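Local coordinates for peptidoglycan synthetase penicillin-binding protein 3 (Bifidobacterium adolescentis, PDB 4YE5) that probably binds penicillin and, as a member of the transpeptidase family, probably cross-links peptidoglycan, at residues T24-K29 with G186-Q191; R277-T282 with L374-E379; P285-K290 with E340-V345. One frame throughout, in Å; residues are numbered along the deposited sequence.

Contact 1 (T24-K29 with G186-Q191); sequences TTVTLK and GYQVYQ
The ring of Tyr-190 has Thr-24 O at its edge, near the ring plane, 4.0 Å from Tyr-190 CD2. Val-26 CG2 approaches the ring obliquely, 3.9 Å from Tyr-190 CE2. The second flat group is the amide of Gln-188. Leu-28 CD2 lies over one of its faces, 3.9 Å from Gln-188 CD, and the two side chains cross at about a right angle. From the opposite face, Tyr-190 OH donates to Gln-188 OE1 at 2.7 Å, well above the carbonyl plane. The amide therefore sits between a methyl group and a hydroxyl. Tyr-190 and Gln-188 are two residues apart on one strand and both have CG anti to the carbonyl carbon (chi1 -68° and -70°). The two side chains thus leave the strand alike and meet at OH and OE1. They share their face of the sheet with Val-26 and Leu-28. Gly-186 pairs with Leu-28, whose CB packs on its backbone.

The other face carries Thr-25, Thr-27, Tyr-187 and Val-189. Here Thr-25 OG1 meets Val-189 CG2 at 3.7 Å. Tyr-187 touches mainly through its first carbon, with CB 3.4 Å from Val-26 O. Beneath the side chains, Thr-24, Val-26 and Leu-28 pair with Tyr-190, Gln-188 and Gly-186. Each pair makes two backbone hydrogen bonds; Val-26 N to Gln-188 O is 2.7 Å. Close CA-H...O contacts fill in between, such as Tyr-187 CA to Val-26 O at 3.1 Å.

Strand 202-207 bonds to the far edge of 186-191, and its Met-203 touches Gln-188 and Tyr-190. The result is a three-stranded antiparallel sheet with 186-191 in the middle. The paired strands 24-28 and 186-191 belong to the dimerisation domain region of the penicillin-binding protein.

Contact 2 (R277-T282 with L374-E379); sequences RAVSET and LNLPGE
Val-279 carries this contact, with Gly-378 and Leu-376 as its main partners. CG1 of Val-279 is anti to the backbone N (chi1 171°), and it lies against one face of a turn. There it meets Leu-376 CB at 3.7 Å and Pro-377 O at 3.6 Å. Glu-379 CB also lies close, 3.9 Å from Val-279 CG1. The second methyl, Val-279 CG2, reaches Leu-376 CD1 at 4.0 Å. One valine thus touches side chains and backbone at both ends of the turn.

Gly-378 takes part through its backbone. Its carbonyl O lies 3.5 Å from Ser-280 CB, so the end of helix 277-280 meets the turn by van der Waals contact. Ser-280 CA adds a CA-H...O contact to Gly-378 O at 3.6 Å. The positive phi of Gly-378 (88°) would bring a side chain too near Pro-377 O, which calls for glycine.

The turn is held from within. Glu-379 N bonds to Leu-376 O at 3.2 Å. The extended side chain of Glu-379 carries its carboxylate to Leu-376 N, which meets OE1 nearly in line with its C-O bond, at 3.2 Å. The other oxygen, OE2, bonds to Thr-372 OG1. Glu-379 therefore ties two earlier points of its own loop together, while its CB packs on the valine.

Leu-376 to Glu-379 form a type II beta turn with glycine in its third position. Here the turn packs on the C-terminal end of the short helix 277-280, within the transpeptidase domain.

Contact 3 (P285-K290 with E340-V345); sequences PGSIGK and EQSSNV
Ser-287 and Lys-290 form an SxxK pattern, and Ser-342 and Asn-344 stand opposite them in a sequence that fits the SxN motif of penicillin-binding proteins. The arrangement is consistent with the transpeptidase active site, where the SxxK serine is the usual nucleophile. Lys-290 has the largest share of the contact. Its chain is extended to CE and then bent, with chi4 at 64° turning NZ aside. NZ donates to Ser-287 OG at 2.8 Å and to Asn-344 OD1 at 3.0 Å. The donor is tilted 19° from the carbonyl plane of Asn-344, and the two side chains cross at about a right angle. A third, weak bond runs from Lys-290 NZ to Ser-342 O at 3.4 Å. The lysine also packs its last carbon on backbone, with CE 3.4 Å from Ser-342 C.

OG of Ser-287, anti to the backbone N, lies near Ser-342. It is 3.4 Å from Ser-342 OG, a pair that is weak and undecided, and 3.4 Å from Ser-342 CB. Lys-486 NZ, of a K(T/S)G-type pattern, also bonds to Ser-287 OG, consistent with the three motifs of this family meeting around Ser-287.

The backbone of 340-345 presents these groups. Ser-342 has positive phi and closes helix 335-340 in a Schellman motif. Ser-343 then takes the N-cap position of the next helix, 344-350, its OG bonded to Gly-346 N and to Asp-324 OD2. Asn-344 is the first residue of this helix. Lys-290 begins helix 290-299, Ser-343 packs on strands 308-311 and 331-334, and Pro-285 and Ile-288 rest on Leu-411 of helix 408-419.

In the fold
Contact 1 belongs to the dimerisation domain region, while contacts 2 and 3 share the transpeptidase domain. Both segments of contact 1 come before the others in the chain. Contact 3 lies within the span between the two segments of contact 2, and residues 277-282 run almost directly into 285-290. Contacts 2 and 3 are nevertheless separate contacts, their centres about 25 Å apart. Contact 3 holds part of the probable active site. Contact 1 lies across the chain's centre from it, with centres about 64 Å apart and nearest atoms about 43 Å apart. Contact 2 lies between, near the middle of the elongated molecule, its centre about 40 Å from that of contact 1.

Contact 1 (T24-K29 with G186-Q191)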
ATOM      1  N   THR A  24     -39.029 -13.749 -10.225  1.00 65.31           N
ATOM      2  CA  THR A  24     -38.078 -12.736 -10.645  1.00 55.47           C
ATOM      3  C   THR A  24     -37.237 -12.291  -9.463  1.00 47.08           C
ATOM      4  O   THR A  24     -37.775 -11.930  -8.417  1.00 38.83           O
ATOM      5  CB  THR A  24     -38.816 -11.521 -11.222  1.00 59.31           C
ATOM      6  OG1 THR A  24     -39.599 -11.936 -12.345  1.00 62.56           O
ATOM      7  CG2 THR A  24     -37.834 -10.453 -11.660  1.00 57.81           C
ATOM      8  N   THR A  25     -35.916 -12.319  -9.619  1.00 40.18           N
ATOM      9  CA  THR A  25     -35.042 -11.875  -8.553  1.00 41.84           C
ATOM     10  C   THR A  25     -34.339 -10.582  -8.930  1.00 44.48           C
ATOM     11  O   THR A  25     -33.761 -10.458 -10.011  1.00 45.70           O
ATOM     12  CB  THR A  25     -34.001 -12.934  -8.193  1.00 46.71           C
ATOM     13  OG1 THR A  25     -34.671 -14.108  -7.728  1.00 54.18           O
ATOM     14  CG2 THR A  25     -33.068 -12.418  -7.098  1.00 42.59           C
ATOM     15  N   VAL A  26     -34.404  -9.613  -8.028  1.00 41.07           N
ATOM     16  CA  VAL A  26     -33.763  -8.330  -8.249  1.00 29.77           C
ATOM     17  C   VAL A  26     -32.598  -8.210  -7.283  1.00 30.13           C
ATOM     18  O   VAL A  26     -32.759  -8.385  -6.080  1.00 28.78           O
ATOM     19  CB  VAL A  26     -34.757  -7.151  -8.049  1.00 30.28           C
ATOM     20  CG1 VAL A  26     -34.026  -5.825  -8.115  1.00 23.44           C
ATOM     21  CG2 VAL A  26     -35.876  -7.190  -9.093  1.00 28.79           C
ATOM     22  N   THR A  27     -31.421  -7.907  -7.814  1.00 29.53           N
ATOM     23  CA  THR A  27     -30.232  -7.703  -6.985  1.00 25.31           C
ATOM     24  C   THR A  27     -30.207  -6.312  -6.372  1.00 23.93           C
ATOM     25  O   THR A  27     -30.381  -5.312  -7.064  1.00 26.69           O
ATOM     26  CB  THR A  27     -28.968  -7.884  -7.825  1.00 31.56           C
ATOM     27  OG1 THR A  27     -29.014  -9.171  -8.452  1.00 33.77           O
ATOM     28  CG2 THR A  27     -27.698  -7.757  -6.962  1.00 27.94           C
ATOM     29  N   LEU A  28     -30.012  -6.251  -5.060  1.00 24.55           N
ATOM     30  CA  LEU A  28     -29.797  -4.981  -4.391  1.00 26.80           C
ATOM     31  C   LEU A  28     -28.283  -4.846  -4.189  1.00 31.06           C
ATOM     32  O   LEU A  28     -27.717  -5.450  -3.285  1.00 27.47           O
ATOM     33  CB  LEU A  28     -30.517  -4.969  -3.054  1.00 24.58           C
ATOM     34  CG  LEU A  28     -32.021  -5.322  -3.157  1.00 25.15           C
ATOM     35  CD1 LEU A  28     -32.633  -5.324  -1.776  1.00 27.52           C
ATOM     36  CD2 LEU A  28     -32.735  -4.326  -4.047  1.00 23.57           C
ATOM     37  N   LYS A  29     -27.621  -4.090  -5.056  1.00 30.94           N
ATOM     38  CA  LYS A  29     -26.158  -4.044  -5.009  1.00 28.12           C
ATOM     39  C   LYS A  29     -25.648  -3.250  -3.806  1.00 28.18           C
ATOM     40  O   LYS A  29     -26.098  -2.137  -3.562  1.00 26.78           O
ATOM     41  CB  LYS A  29     -25.581  -3.492  -6.311  1.00 29.79           C
ATOM     42  CG  LYS A  29     -24.073  -3.271  -6.203  1.00 42.14           C
ATOM     43  CD  LYS A  29     -23.345  -3.434  -7.527  1.00 40.56           C
ATOM     44  CE  LYS A  29     -21.837  -3.503  -7.291  1.00 38.68           C
ATOM     45  NZ  LYS A  29     -21.191  -4.293  -8.379  1.00 49.85           N
ATOM     46  N   GLY A 186     -27.772  -7.621  -1.595  1.00 34.44           N
ATOM     47  CA  GLY A 186     -29.029  -8.181  -1.122  1.00 30.27           C
ATOM     48  C   GLY A 186     -29.866  -8.562  -2.318  1.00 35.78           C
ATOM     49  O   GLY A 186     -29.360  -8.561  -3.449  1.00 27.18           O
ATOM     50  N   TYR A 187     -31.147  -8.880  -2.093  1.00 29.21           N
ATOM     51  CA  TYR A 187     -32.012  -9.201  -3.213  1.00 25.37           C
ATOM     52  C   TYR A 187     -33.504  -9.102  -2.844  1.00 25.49           C
ATOM     53  O   TYR A 187     -33.856  -9.019  -1.663  1.00 25.75           O
ATOM     54  CB  TYR A 187     -31.694 -10.604  -3.734  1.00 33.31           C
ATOM     55  CG  TYR A 187     -31.859 -11.676  -2.669  1.00 38.93           C
ATOM     56  CD1 TYR A 187     -33.116 -12.168  -2.338  1.00 38.84           C
ATOM     57  CD2 TYR A 187     -30.756 -12.174  -1.982  1.00 41.93           C
ATOM     58  CE1 TYR A 187     -33.275 -13.134  -1.362  1.00 45.14           C
ATOM     59  CE2 TYR A 187     -30.901 -13.147  -1.006  1.00 40.77           C
ATOM     60  CZ  TYR A 187     -32.160 -13.621  -0.700  1.00 47.87           C
ATOM     61  OH  TYR A 187     -32.310 -14.580   0.271  1.00 46.26           O
ATOM     62  N   GLN A 188     -34.354  -9.102  -3.866  1.00 27.29           N
ATOM     63  CA  GLN A 188     -35.813  -9.177  -3.706  1.00 28.43           C
ATOM     64  C   GLN A 188     -36.320 -10.207  -4.690  1.00 31.44           C
ATOM     65  O   GLN A 188     -35.872 -10.253  -5.834  1.00 32.79           O
ATOM     66  CB  GLN A 188     -36.478  -7.836  -4.030  1.00 24.80           C
ATOM     67  CG  GLN A 188     -36.212  -6.734  -3.001  1.00 27.97           C
ATOM     68  CD  GLN A 188     -36.496  -5.347  -3.553  1.00 27.57           C
ATOM     69  OE1 GLN A 188     -36.680  -5.178  -4.750  1.00 24.93           O
ATOM     70  NE2 GLN A 188     -36.514  -4.352  -2.680  1.00 28.25           N
ATOM     71  N   VAL A 189     -37.272 -11.026  -4.259  1.00 28.55           N
ATOM     72  CA  VAL A 189     -37.867 -11.995  -5.159  1.00 29.93           C
ATOM     73  C   VAL A 189     -39.341 -11.662  -5.343  1.00 31.35           C
ATOM     74  O   VAL A 189     -40.053 -11.451  -4.368  1.00 28.90           O
ATOM     75  CB  VAL A 189     -37.696 -13.415  -4.608  1.00 35.75           C
ATOM     76  CG1 VAL A 189     -38.285 -14.430  -5.560  1.00 35.45           C
ATOM     77  CG2 VAL A 189     -36.210 -13.701  -4.365  1.00 32.85           C
ATOM     78  N   TYR A 190     -39.794 -11.591  -6.590  1.00 27.80           N
ATOM     79  CA  TYR A 190     -41.179 -11.216  -6.877  1.00 26.33           C
ATOM     80  C   TYR A 190     -41.917 -12.355  -7.556  1.00 33.94           C
ATOM     81  O   TYR A 190     -41.352 -13.013  -8.409  1.00 33.49           O
ATOM     82  CB  TYR A 190     -41.199 -10.007  -7.806  1.00 26.01           C
ATOM     83  CG  TYR A 190     -40.688  -8.762  -7.150  1.00 26.07           C
ATOM     84  CD1 TYR A 190     -41.542  -7.950  -6.409  1.00 25.14           C
ATOM     85  CD2 TYR A 190     -39.343  -8.395  -7.257  1.00 26.23           C
ATOM     86  CE1 TYR A 190     -41.071  -6.808  -5.786  1.00 27.63           C
ATOM     87  CE2 TYR A 190     -38.872  -7.244  -6.649  1.00 24.29           C
ATOM     88  CZ  TYR A 190     -39.741  -6.467  -5.912  1.00 24.09           C
ATOM     89  OH  TYR A 190     -39.273  -5.342  -5.295  1.00 24.94           O
ATOM     90  N   GLN A 191     -43.180 -12.581  -7.200  1.00 27.13           N
ATOM     91  CA  GLN A 191     -43.983 -13.504  -7.982  1.00 31.61           C
ATOM     92  C   GLN A 191     -44.654 -12.691  -9.076  1.00 37.01           C
ATOM     93  O   GLN A 191     -45.548 -11.900  -8.800  1.00 42.88           O
ATOM     94  CB  GLN A 191     -45.038 -14.196  -7.123  1.00 36.62           C
ATOM     95  CG  GLN A 191     -44.504 -14.818  -5.850  1.00 44.16           C
ATOM     96  CD  GLN A 191     -43.460 -15.896  -6.090  1.00 55.22           C
ATOM     97  OE1 GLN A 191     -42.381 -15.881  -5.483  1.00 60.29           O
ATOM     98  NE2 GLN A 191     -43.780 -16.849  -6.960  1.00 51.29           N
TER

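Contact 2 (R277-T282 with L374-E379)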
ATOM      1  N   ARG A 277       6.038   0.851  -8.253  1.00 16.69           N
ATOM      2  CA  ARG A 277       7.419   0.367  -8.205  1.00 16.57           C
ATOM      3  C   ARG A 277       7.953   0.216  -6.761  1.00 16.09           C
ATOM      4  O   ARG A 277       8.743  -0.671  -6.483  1.00 16.55           O
ATOM      5  CB  ARG A 277       8.335   1.303  -8.981  1.00 30.41           C
ATOM      6  CG  ARG A 277       9.698   0.707  -9.209  1.00 36.88           C
ATOM      7  CD  ARG A 277      10.634   1.699  -9.865  1.00 31.28           C
ATOM      8  NE  ARG A 277      10.055   2.330 -11.048  1.00 22.89           N
ATOM      9  CZ  ARG A 277      10.088   1.821 -12.276  1.00 31.05           C
ATOM     10  NH1 ARG A 277      10.645   0.632 -12.503  1.00 27.31           N
ATOM     11  NH2 ARG A 277       9.547   2.502 -13.270  1.00 35.27           N
ATOM     12  N   ALA A 278       7.540   1.100  -5.852  1.00 15.94           N
ATOM     13  CA  ALA A 278       7.927   0.966  -4.437  1.00 18.11           C
ATOM     14  C   ALA A 278       7.516  -0.392  -3.857  1.00 20.45           C
ATOM     15  O   ALA A 278       8.240  -0.976  -3.048  1.00 20.77           O
ATOM     16  CB  ALA A 278       7.332   2.130  -3.597  1.00 17.33           C
ATOM     17  N   VAL A 279       6.355  -0.900  -4.272  1.00 16.27           N
ATOM     18  CA  VAL A 279       5.890  -2.218  -3.818  1.00 16.82           C
ATOM     19  C   VAL A 279       6.658  -3.375  -4.456  1.00 23.22           C
ATOM     20  O   VAL A 279       7.049  -4.330  -3.765  1.00 21.75           O
ATOM     21  CB  VAL A 279       4.349  -2.405  -4.098  1.00 19.39           C
ATOM     22  CG1 VAL A 279       3.894  -3.840  -3.828  1.00 17.95           C
ATOM     23  CG2 VAL A 279       3.520  -1.422  -3.263  1.00 16.91           C
ATOM     24  N   SER A 280       6.873  -3.307  -5.776  1.00 17.46           N
ATOM     25  CA  SER A 280       7.395  -4.464  -6.518  1.00 18.12           C
ATOM     26  C   SER A 280       8.921  -4.577  -6.640  1.00 20.15           C
ATOM     27  O   SER A 280       9.461  -5.677  -6.736  1.00 25.29           O
ATOM     28  CB  SER A 280       6.795  -4.495  -7.932  1.00 25.33           C
ATOM     29  OG  SER A 280       7.050  -3.276  -8.609  1.00 20.16           O
ATOM     30  N   GLU A 281       9.621  -3.450  -6.668  1.00 17.24           N
ATOM     31  CA  GLU A 281      11.057  -3.487  -6.955  1.00 17.43           C
ATOM     32  C   GLU A 281      11.857  -4.303  -5.924  1.00 24.05           C
ATOM     33  O   GLU A 281      11.681  -4.133  -4.715  1.00 20.14           O
ATOM     34  CB  GLU A 281      11.616  -2.059  -7.010  1.00 20.70           C
ATOM     35  CG  GLU A 281      12.953  -1.976  -7.728  1.00 25.68           C
ATOM     36  CD  GLU A 281      12.792  -2.126  -9.239  1.00 25.90           C
ATOM     37  OE1 GLU A 281      11.722  -1.785  -9.773  1.00 29.09           O
ATOM     38  OE2 GLU A 281      13.729  -2.587  -9.896  1.00 27.70           O
ATOM     39  N   THR A 282      12.733  -5.192  -6.392  1.00 20.47           N
ATOM     40  CA  THR A 282      13.677  -5.822  -5.479  1.00 20.17           C
ATOM     41  C   THR A 282      15.099  -5.560  -5.963  1.00 25.94           C
ATOM     42  O   THR A 282      15.320  -5.315  -7.137  1.00 18.61           O
ATOM     43  CB  THR A 282      13.455  -7.348  -5.334  1.00 21.97           C
ATOM     44  OG1 THR A 282      13.685  -7.984  -6.593  1.00 27.12           O
ATOM     45  CG2 THR A 282      12.024  -7.656  -4.859  1.00 21.17           C
ATOM     46  N   LEU A 374       2.204  -7.573   4.637  1.00 23.84           N
ATOM     47  CA  LEU A 374       1.307  -6.487   4.210  1.00 25.19           C
ATOM     48  C   LEU A 374       0.297  -6.916   3.144  1.00 27.07           C
ATOM     49  O   LEU A 374      -0.748  -6.280   2.984  1.00 30.01           O
ATOM     50  CB  LEU A 374       2.111  -5.300   3.676  1.00 19.72           C
ATOM     51  CG  LEU A 374       2.979  -4.533   4.683  1.00 21.63           C
ATOM     52  CD1 LEU A 374       4.036  -3.730   3.936  1.00 22.88           C
ATOM     53  CD2 LEU A 374       2.133  -3.631   5.568  1.00 22.61           C
ATOM     54  N   ASN A 375       0.629  -7.969   2.403  1.00 26.40           N
ATOM     55  CA  ASN A 375      -0.224  -8.489   1.324  1.00 32.38           C
ATOM     56  C   ASN A 375      -0.524  -7.498   0.204  1.00 31.82           C
ATOM     57  O   ASN A 375      -1.594  -7.543  -0.392  1.00 30.18           O
ATOM     58  CB  ASN A 375      -1.546  -9.034   1.865  1.00 35.97           C
ATOM     59  CG  ASN A 375      -1.352 -10.092   2.929  1.00 48.70           C
ATOM     60  OD1 ASN A 375      -0.505 -10.980   2.799  1.00 49.16           O
ATOM     61  ND2 ASN A 375      -2.138 -10.000   3.998  1.00 55.08           N
ATOM     62  N   LEU A 376       0.408  -6.600  -0.085  1.00 23.34           N
ATOM     63  CA  LEU A 376       0.257  -5.692  -1.223  1.00 21.42           C
ATOM     64  C   LEU A 376       0.311  -6.510  -2.505  1.00 26.94           C
ATOM     65  O   LEU A 376       1.171  -7.392  -2.638  1.00 27.81           O
ATOM     66  CB  LEU A 376       1.393  -4.663  -1.218  1.00 19.34           C
ATOM     67  CG  LEU A 376       1.273  -3.687  -0.035  1.00 29.17           C
ATOM     68  CD1 LEU A 376       2.589  -3.011   0.258  1.00 28.47           C
ATOM     69  CD2 LEU A 376       0.195  -2.669  -0.340  1.00 32.87           C
ATOM     70  N   PRO A 377      -0.624  -6.258  -3.443  1.00 28.41           N
ATOM     71  CA  PRO A 377      -0.552  -6.975  -4.726  1.00 27.13           C
ATOM     72  C   PRO A 377       0.764  -6.651  -5.436  1.00 25.86           C
ATOM     73  O   PRO A 377       1.157  -5.487  -5.469  1.00 22.57           O
ATOM     74  CB  PRO A 377      -1.740  -6.406  -5.506  1.00 26.79           C
ATOM     75  CG  PRO A 377      -2.734  -6.008  -4.421  1.00 27.88           C
ATOM     76  CD  PRO A 377      -1.845  -5.440  -3.334  1.00 25.27           C
ATOM     77  N   GLY A 378       1.449  -7.665  -5.963  1.00 26.20           N
ATOM     78  CA  GLY A 378       2.655  -7.434  -6.743  1.00 29.14           C
ATOM     79  C   GLY A 378       3.915  -7.364  -5.893  1.00 26.16           C
ATOM     80  O   GLY A 378       5.011  -7.151  -6.401  1.00 28.06           O
ATOM     81  N   GLU A 379       3.749  -7.546  -4.592  1.00 21.31           N
ATOM     82  CA  GLU A 379       4.858  -7.556  -3.655  1.00 24.89           C
ATOM     83  C   GLU A 379       5.625  -8.881  -3.746  1.00 30.40           C
ATOM     84  O   GLU A 379       5.015  -9.942  -3.761  1.00 25.91           O
ATOM     85  CB  GLU A 379       4.312  -7.393  -2.235  1.00 26.39           C
ATOM     86  CG  GLU A 379       5.373  -7.368  -1.164  1.00 35.35           C
ATOM     87  CD  GLU A 379       4.788  -7.374   0.250  1.00 41.80           C
ATOM     88  OE1 GLU A 379       3.575  -7.110   0.427  1.00 38.16           O
ATOM     89  OE2 GLU A 379       5.551  -7.667   1.188  1.00 43.76           O
TER

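Contact 3 (P285-K290 with E340-V345)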
ATOM      1  N   PRO A 285      20.723  -4.976  -1.311  1.00 16.92           N
ATOM      2  CA  PRO A 285      20.809  -3.775  -0.476  1.00 19.89           C
ATOM      3  C   PRO A 285      22.233  -3.211  -0.373  1.00 21.47           C
ATOM      4  O   PRO A 285      22.377  -2.094   0.107  1.00 14.44           O
ATOM      5  CB  PRO A 285      20.328  -4.270   0.894  1.00 19.86           C
ATOM      6  CG  PRO A 285      20.767  -5.715   0.927  1.00 14.97           C
ATOM      7  CD  PRO A 285      20.562  -6.204  -0.509  1.00 19.84           C
ATOM      8  N   GLY A 286      23.250  -3.959  -0.803  1.00 21.29           N
ATOM      9  CA  GLY A 286      24.622  -3.498  -0.663  1.00 17.13           C
ATOM     10  C   GLY A 286      25.007  -3.267   0.800  1.00 19.32           C
ATOM     11  O   GLY A 286      24.502  -3.946   1.696  1.00 20.05           O
ATOM     12  N   SER A 287      25.855  -2.274   1.048  1.00 15.94           N
ATOM     13  CA  SER A 287      26.484  -2.090   2.363  1.00 15.27           C
ATOM     14  C   SER A 287      25.496  -1.863   3.528  1.00 21.70           C
ATOM     15  O   SER A 287      25.826  -2.126   4.683  1.00 16.56           O
ATOM     16  CB  SER A 287      27.544  -0.970   2.287  1.00 17.31           C
ATOM     17  OG  SER A 287      28.227  -0.800   3.536  1.00 22.75           O
ATOM     18  N   ILE A 288      24.277  -1.404   3.236  1.00 17.58           N
ATOM     19  CA  ILE A 288      23.261  -1.327   4.292  1.00 17.36           C
ATOM     20  C   ILE A 288      23.065  -2.708   4.939  1.00 16.43           C
ATOM     21  O   ILE A 288      22.821  -2.819   6.136  1.00 18.94           O
ATOM     22  CB  ILE A 288      21.902  -0.779   3.744  1.00 15.97           C
ATOM     23  CG1 ILE A 288      22.159   0.518   2.962  1.00 12.20           C
ATOM     24  CG2 ILE A 288      20.885  -0.580   4.913  1.00 13.32           C
ATOM     25  CD1 ILE A 288      20.919   1.324   2.617  1.00 15.49           C
ATOM     26  N   GLY A 289      23.189  -3.755   4.131  1.00 14.89           N
ATOM     27  CA  GLY A 289      23.135  -5.125   4.622  1.00 18.81           C
ATOM     28  C   GLY A 289      24.166  -5.509   5.688  1.00 20.93           C
ATOM     29  O   GLY A 289      23.976  -6.510   6.399  1.00 20.33           O
ATOM     30  N   LYS A 290      25.248  -4.734   5.806  1.00 19.04           N
ATOM     31  CA  LYS A 290      26.262  -5.001   6.830  1.00 17.98           C
ATOM     32  C   LYS A 290      25.656  -4.830   8.215  1.00 22.90           C
ATOM     33  O   LYS A 290      26.140  -5.427   9.187  1.00 19.51           O
ATOM     34  CB  LYS A 290      27.447  -4.028   6.725  1.00 16.09           C
ATOM     35  CG  LYS A 290      28.366  -4.196   5.495  1.00 18.68           C
ATOM     36  CD  LYS A 290      29.543  -3.217   5.672  1.00 20.01           C
ATOM     37  CE  LYS A 290      30.583  -3.338   4.548  1.00 21.87           C
ATOM     38  NZ  LYS A 290      30.039  -2.976   3.224  1.00 21.16           N
ATOM     39  N   GLU A 340      31.149   1.992   9.336  1.00 18.90           N
ATOM     40  CA  GLU A 340      31.197   3.385   8.913  1.00 23.93           C
ATOM     41  C   GLU A 340      31.911   3.560   7.562  1.00 25.64           C
ATOM     42  O   GLU A 340      31.518   4.387   6.723  1.00 20.47           O
ATOM     43  CB  GLU A 340      31.918   4.212   9.979  1.00 24.96           C
ATOM     44  CG  GLU A 340      32.090   5.656   9.601  1.00 26.26           C
ATOM     45  CD  GLU A 340      33.473   6.182   9.927  1.00 34.29           C
ATOM     46  OE1 GLU A 340      34.335   5.386  10.378  1.00 30.19           O
ATOM     47  OE2 GLU A 340      33.694   7.394   9.723  1.00 32.54           O
ATOM     48  N   GLN A 341      32.953   2.769   7.352  1.00 19.75           N
ATOM     49  CA  GLN A 341      33.748   2.871   6.127  1.00 24.29           C
ATOM     50  C   GLN A 341      33.265   1.926   5.032  1.00 28.31           C
ATOM     51  O   GLN A 341      33.879   1.843   3.980  1.00 21.81           O
ATOM     52  CB  GLN A 341      35.217   2.595   6.439  1.00 22.12           C
ATOM     53  CG  GLN A 341      35.799   3.568   7.482  1.00 24.66           C
ATOM     54  CD  GLN A 341      36.291   4.861   6.849  1.00 28.13           C
ATOM     55  OE1 GLN A 341      36.229   5.029   5.630  1.00 28.65           O
ATOM     56  NE2 GLN A 341      36.788   5.773   7.671  1.00 32.45           N
ATOM     57  N   SER A 342      32.162   1.220   5.276  1.00 22.18           N
ATOM     58  CA  SER A 342      31.625   0.289   4.287  1.00 21.03           C
ATOM     59  C   SER A 342      32.678  -0.732   3.818  1.00 25.26           C
ATOM     60  O   SER A 342      32.754  -1.056   2.645  1.00 21.63           O
ATOM     61  CB  SER A 342      31.066   1.045   3.069  1.00 25.71           C
ATOM     62  OG  SER A 342      30.103   2.017   3.464  1.00 23.35           O
ATOM     63  N   SER A 343      33.482  -1.249   4.730  1.00 23.56           N
ATOM     64  CA  SER A 343      34.565  -2.137   4.314  1.00 21.90           C
ATOM     65  C   SER A 343      34.135  -3.597   4.214  1.00 24.15           C
ATOM     66  O   SER A 343      33.994  -4.293   5.232  1.00 23.67           O
ATOM     67  CB  SER A 343      35.753  -2.005   5.251  1.00 22.29           C
ATOM     68  OG  SER A 343      36.751  -2.978   4.955  1.00 24.54           O
ATOM     69  N   ASN A 344      33.942  -4.045   2.978  1.00 22.86           N
ATOM     70  CA  ASN A 344      33.714  -5.454   2.671  1.00 28.85           C
ATOM     71  C   ASN A 344      34.819  -6.306   3.246  1.00 23.37           C
ATOM     72  O   ASN A 344      34.576  -7.373   3.808  1.00 34.20           O
ATOM     73  CB  ASN A 344      33.682  -5.671   1.156  1.00 24.14           C
ATOM     74  CG  ASN A 344      32.623  -4.842   0.478  1.00 29.42           C
ATOM     75  OD1 ASN A 344      31.640  -4.451   1.099  1.00 26.03           O
ATOM     76  ND2 ASN A 344      32.818  -4.564  -0.807  1.00 32.01           N
ATOM     77  N   VAL A 345      36.046  -5.827   3.089  1.00 24.97           N
ATOM     78  CA  VAL A 345      37.211  -6.582   3.518  1.00 26.12           C
ATOM     79  C   VAL A 345      37.157  -6.751   5.040  1.00 35.70           C
ATOM     80  O   VAL A 345      37.314  -7.854   5.550  1.00 27.00           O
ATOM     81  CB  VAL A 345      38.530  -5.915   3.071  1.00 29.95           C
ATOM     82  CG1 VAL A 345      39.728  -6.595   3.738  1.00 29.84           C
ATOM     83  CG2 VAL A 345      38.664  -5.957   1.533  1.00 27.73           C
TER